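Local coordinates for mannan endo-1,4-beta-mannosidase (Mytilus edulis, PDB 2C0H), which hydrolyses internal beta-1,4-mannosidic linkages in the backbones of mannans, galactomannans and glucomannans, at residues A[140-143]-A[144-147]; A[333-336]-A[337-340]; A[87-90]-A[91-95]. The protein carries 3 engineered substitutions. All blocks are in the same frame, centred on the assembly; numbering follows the deposited sequence.

Contact 1: A[140-143]-A[144-147]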
# COMPACT_ATOMS: atom_id res chain seq x y z
N HIS A 140 6.18 -20.34 3.37
CA HIS A 140 6.84 -20.35 4.67
C HIS A 140 6.69 -19.07 5.50
O HIS A 140 6.99 -19.08 6.69
CB HIS A 140 8.33 -20.68 4.49
CG HIS A 140 8.56 -22.06 3.98
ND1 HIS A 140 8.17 -23.19 4.67
CD2 HIS A 140 9.12 -22.50 2.83
CE1 HIS A 140 8.48 -24.26 3.97
NE2 HIS A 140 9.05 -23.87 2.84
N ALA A 141 6.23 -17.99 4.89
CA ALA A 141 6.11 -16.70 5.58
C ALA A 141 4.75 -16.02 5.36
O ALA A 141 4.06 -15.71 6.33
CB ALA A 141 7.24 -15.77 5.16
N LEU A 142 4.36 -15.79 4.11
CA LEU A 142 3.18 -14.98 3.84
C LEU A 142 1.89 -15.68 4.29
O LEU A 142 1.09 -15.10 5.01
CB LEU A 142 3.10 -14.59 2.36
CG LEU A 142 1.94 -13.67 1.96
CD1 LEU A 142 1.88 -12.43 2.88
CD2 LEU A 142 2.05 -13.29 0.52
N LYS A 143 1.70 -16.94 3.91
CA LYS A 143 0.49 -17.64 4.33
C LYS A 143 0.36 -17.78 5.86
O LYS A 143 -0.70 -17.47 6.42
CB LYS A 143 0.34 -18.98 3.59
CG LYS A 143 -0.10 -18.83 2.17
CD LYS A 143 -0.42 -20.16 1.52
CE LYS A 143 -1.02 -19.98 0.17
NZ LYS A 143 -1.26 -21.30 -0.51
N PRO A 144 1.42 -18.24 6.56
CA PRO A 144 1.38 -18.29 8.03
C PRO A 144 1.00 -16.97 8.69
O PRO A 144 0.20 -16.95 9.62
CB PRO A 144 2.81 -18.72 8.39
CG PRO A 144 3.26 -19.50 7.22
CD PRO A 144 2.65 -18.84 6.02
N MET A 145 1.55 -15.87 8.18
CA MET A 145 1.30 -14.55 8.73
C MET A 145 -0.16 -14.13 8.50
O MET A 145 -0.84 -13.71 9.45
CB MET A 145 2.25 -13.55 8.08
CG MET A 145 2.32 -12.22 8.72
SD MET A 145 3.87 -11.43 8.18
CE MET A 145 3.75 -11.60 6.40
N ALA A 146 -0.63 -14.26 7.27
CA ALA A 146 -1.98 -13.83 6.92
C ALA A 146 -3.02 -14.69 7.63
O ALA A 146 -4.05 -14.19 8.07
CB ALA A 146 -2.18 -13.86 5.44
N ASN A 147 -2.74 -15.98 7.77
CA ASN A 147 -3.69 -16.86 8.46
C ASN A 147 -3.77 -16.56 9.97
O ASN A 147 -4.86 -16.55 10.56
CB ASN A 147 -3.28 -18.32 8.23
CG ASN A 147 -4.38 -19.28 8.57
OD1 ASN A 147 -5.49 -19.18 8.04
ND2 ASN A 147 -4.09 -20.22 9.45
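Met145 meets Leu142 and Ala141 one turn back along helix 131-149. Its CB lies 3.3 Å from Ala141 O. CG stands anti to the backbone N (chi1 -168°), and the chain then bends at chi3 (52°). That bend brings CE back over the preceding turn, 4.1 Å from Leu142 CD1. SD faces helix 89-102, where Leu89 and Met93 touch it. Pro144 sits in mid-helix and has no N-H to give. Its ring fills that place instead: CD is 3.4 Å from Ala141 O and CG is 3.8 Å from His140 O. The helix is kinked here, and a wider pi-type turn precedes the kink. Regular bonding resumes at once, with Met145 N to Ala141 O at 3.1 Å and Ala146 N to Leu142 O at 3.0 Å. With an alanine here the ring is gone, and the carbonyls of His140 and Ala141 would probably lose the carbons packed on them, leaving the kink less fixed. Lys143, extended beyond CG, runs to a salt bridge with Glu214 of helix 198-215. Met145 thus gives helix 89-102 a purely apolar face, while helix 198-215 meets both the aliphatic Leu142 and the charge of Lys143.

Contact 2: A[333-336]-A[337-340]. Unlike the reference sequence in segment 337-340: Met337 (reference Ile).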
# COMPACT_ATOMS: atom_id res chain seq x y z
N GLN A 333 -0.21 17.36 8.93
CA GLN A 333 -0.93 16.13 8.61
C GLN A 333 -2.12 15.92 9.51
O GLN A 333 -3.23 15.57 9.04
CB GLN A 333 0.03 14.93 8.69
CG GLN A 333 1.17 14.96 7.65
CD GLN A 333 2.21 13.90 7.92
OE1 GLN A 333 1.94 12.70 7.78
NE2 GLN A 333 3.41 14.32 8.30
N LEU A 334 -1.93 16.12 10.82
CA LEU A 334 -3.00 16.01 11.81
C LEU A 334 -4.11 17.06 11.56
O LEU A 334 -5.28 16.77 11.70
CB LEU A 334 -2.44 16.16 13.22
CG LEU A 334 -1.52 15.04 13.72
CD1 LEU A 334 -0.94 15.39 15.09
CD2 LEU A 334 -2.25 13.70 13.77
N ARG A 335 -3.73 18.27 11.17
CA ARG A 335 -4.73 19.30 10.87
C ARG A 335 -5.58 18.88 9.65
O ARG A 335 -6.78 19.12 9.61
CB ARG A 335 -4.03 20.64 10.60
CG ARG A 335 -4.87 21.89 10.87
CD ARG A 335 -4.07 23.14 10.52
NE ARG A 335 -3.86 23.21 9.08
CZ ARG A 335 -2.69 23.10 8.45
NH1 ARG A 335 -1.55 23.02 9.11
NH2 ARG A 335 -2.67 23.14 7.12
N GLY A 336 -4.96 18.23 8.67
CA GLY A 336 -5.69 17.71 7.52
C GLY A 336 -6.69 16.65 7.93
O GLY A 336 -7.86 16.72 7.53
N MET A 337 -6.24 15.66 8.70
CA MET A 337 -7.13 14.58 9.20
C MET A 337 -8.31 15.14 9.97
O MET A 337 -9.44 14.70 9.82
CB MET A 337 -6.39 13.65 10.17
CG MET A 337 -5.45 12.71 9.57
SD MET A 337 -4.62 11.84 10.92
CE MET A 337 -2.97 11.94 10.24
N GLN A 338 -8.02 16.10 10.83
CA GLN A 338 -9.03 16.70 11.69
C GLN A 338 -10.18 17.33 10.91
O GLN A 338 -11.32 17.38 11.41
CB GLN A 338 -8.31 17.74 12.55
CG GLN A 338 -9.09 18.29 13.70
CD GLN A 338 -8.25 19.28 14.47
OE1 GLN A 338 -8.11 19.18 15.69
NE2 GLN A 338 -7.64 20.22 13.75
N HIS A 339 -9.87 17.81 9.70
CA HIS A 339 -10.88 18.44 8.82
C HIS A 339 -12.00 17.47 8.48
O HIS A 339 -13.14 17.87 8.33
CB HIS A 339 -10.25 18.99 7.53
CG HIS A 339 -11.21 19.78 6.71
ND1 HIS A 339 -11.76 20.96 7.15
CD2 HIS A 339 -11.75 19.55 5.48
CE1 HIS A 339 -12.59 21.43 6.23
NE2 HIS A 339 -12.60 20.60 5.21
N LEU A 340 -11.69 16.18 8.39
CA LEU A 340 -12.71 15.20 8.06
C LEU A 340 -13.37 14.52 9.27
O LEU A 340 -14.30 13.72 9.09
CB LEU A 340 -12.11 14.10 7.16
CG LEU A 340 -11.51 14.54 5.83
CD1 LEU A 340 -11.10 13.29 5.04
CD2 LEU A 340 -12.45 15.39 5.01
O HOH W 1 -8.64 20.78 10.90
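Leu334 and Met337 pack against each other on helix 330-339, the last helix of the TIM barrel. Leu334 CD2 lies 4.0 Å from Met337 CE, and the two side chains meet at an angle. CG of Met337 is anti to its carbonyl carbon (chi1 -75°), which sends the side chain back along the helix. CG and CE therefore come near Gln333 O as well. Met337 differs from the reference sequence, which has isoleucine. The main chain beneath is regular at first. Met337 N hydrogen-bonds Gln333 O at 3.0 Å, and Gln338 N hydrogen-bonds Leu334 O at the same length. The pattern slackens toward the end of the helix. The hydrogen bond from His339 N to Arg335 O is weak, at 3.4 Å, and the same N-H also reaches Gly336 O.

Further out, Met337 rests on Ser22 and Ala24 of strand 17-25 and on Phe309 of helix 305-314. Gln333 OE1 is hydrogen-bonded to Thr322 OG1, one residue before Trp323, a probable substrate-binding residue. Arg335 is held by Asn332 and by a salt bridge to Glu306. On the outer side a water joins the two segments. It donates to Arg335 O at 2.8 Å and accepts from Gln338 NE2 at 3.1 Å.

Contact 3: A[87-90]-A[91-95]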
# COMPACT_ATOMS: atom_id res chain seq x y z
N ASN A 87 10.30 -16.33 15.78
CA ASN A 87 9.22 -16.70 16.70
C ASN A 87 8.51 -15.57 17.44
O ASN A 87 7.56 -15.82 18.18
CB ASN A 87 9.67 -17.79 17.69
CG ASN A 87 10.81 -17.35 18.58
OD1 ASN A 87 11.01 -16.15 18.82
ND2 ASN A 87 11.57 -18.32 19.09
N THR A 88 8.94 -14.33 17.23
CA THR A 88 8.19 -13.19 17.76
C THR A 88 7.62 -12.27 16.68
O THR A 88 7.03 -11.24 17.01
CB THR A 88 9.04 -12.36 18.77
OG1 THR A 88 10.24 -11.93 18.13
CG2 THR A 88 9.37 -13.19 19.99
N LEU A 89 7.73 -12.63 15.40
CA LEU A 89 7.15 -11.77 14.34
C LEU A 89 5.64 -11.64 14.51
O LEU A 89 5.10 -10.53 14.56
CB LEU A 89 7.49 -12.27 12.93
CG LEU A 89 6.88 -11.48 11.76
CD1 LEU A 89 7.25 -9.98 11.84
CD2 LEU A 89 7.28 -12.04 10.39
N ILE A 90 4.94 -12.76 14.56
CA ILE A 90 3.48 -12.72 14.66
C ILE A 90 3.03 -12.08 15.98
O ILE A 90 2.12 -11.26 15.98
CB ILE A 90 2.86 -14.12 14.43
CG1 ILE A 90 3.11 -14.52 12.97
CG2 ILE A 90 1.35 -14.13 14.74
CD1 ILE A 90 2.83 -15.96 12.63
N SER A 91 3.67 -12.43 17.10
CA SER A 91 3.27 -11.88 18.41
C SER A 91 3.55 -10.37 18.50
O SER A 91 2.76 -9.66 19.10
CB SER A 91 3.89 -12.66 19.58
OG SER A 91 5.30 -12.75 19.48
N ASP A 92 4.63 -9.91 17.88
CA ASP A 92 4.90 -8.45 17.74
C ASP A 92 3.81 -7.76 16.91
O ASP A 92 3.30 -6.71 17.29
CB ASP A 92 6.25 -8.18 17.07
CG ASP A 92 7.44 -8.20 18.03
OD1 ASP A 92 7.31 -8.51 19.23
OD2 ASP A 92 8.53 -7.88 17.53
N MET A 93 3.45 -8.34 15.77
CA MET A 93 2.40 -7.75 14.93
C MET A 93 1.06 -7.74 15.69
O MET A 93 0.31 -6.77 15.61
CB MET A 93 2.29 -8.50 13.59
CG MET A 93 3.51 -8.31 12.66
SD MET A 93 3.53 -9.37 11.18
CE MET A 93 2.43 -8.43 10.12
N ARG A 94 0.75 -8.81 16.43
CA ARG A 94 -0.49 -8.91 17.19
C ARG A 94 -0.53 -7.88 18.32
O ARG A 94 -1.58 -7.32 18.58
CB ARG A 94 -0.69 -10.32 17.74
CG ARG A 94 -2.14 -10.67 17.95
CD ARG A 94 -2.32 -12.01 18.62
NE ARG A 94 -1.93 -13.15 17.78
CZ ARG A 94 -2.67 -13.65 16.79
NH1 ARG A 94 -3.83 -13.10 16.44
NH2 ARG A 94 -2.24 -14.72 16.12
N ALA A 95 0.60 -7.63 18.98
CA ALA A 95 0.63 -6.64 20.08
C ALA A 95 0.30 -5.26 19.53
O ALA A 95 -0.43 -4.50 20.16
CB ALA A 95 1.96 -6.63 20.78
O HOH W 2 5.07 -15.08 17.13
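Leu89 and Met93 form the tightly packed side. The two run alongside each other in one direction, with Leu89 CD1 3.8 Å from Met93 SD. Met93 CG is also 3.3 Å from Leu89 O. Both side chains press on Met145 of helix 131-149 and on Phe35. Below them Met93 N hydrogen-bonds Leu89 O at 3.0 Å. Ile90 and Arg94 make the next pair, likewise aligned, with CG2 of Ile90 3.9 Å from Arg94 NH2. The guanidinium is fixed by a salt bridge to Glu152 and a hydrogen bond to Ala148 O.

These are the first two turns of helix 89-102, one of the outer helices of the TIM barrel. Thr88 is the N-cap residue, yet its hydroxyl does not cap the helix; OG1 is hydrogen-bonded to Asn38 N. Thr88 O receives Asp92 N at 2.9 Å, and Asp92 OD2 turns to the backbone N-H groups of Gly36 and Tyr40.

The looser side carries Asn87 and Ser91, both exposed. Ser91 OG sits between its backbone N and carbonyl carbon (chi1 55°), which places it 3.4 Å from Thr88 O. A water accepts from Ser91 N at 3.0 Å and donates to Asn87 O at 2.8 Å.

In the fold
All three contacts lie on outer helices of the barrel or at their ends. Contacts 1 and 3 are neighbours and touch through Met145 and Met93, whose SD atoms are 3.7 Å apart. Each is partly buried, with sulfur and aliphatic carbon at the shared helix interface and exposed residues on another side. Contact 2 is more buried. It lies across the chain's centre from contact 1, with about 35 Å between their centres. Their places along the helices also differ: contact 3 starts a helix, contact 1 marks a proline kink within one, and contact 2 covers the closing turn of one. Bound waters join the segments in contacts 2 and 3. Beyond its own segments, each contact pairs a basic side chain with a glutamate.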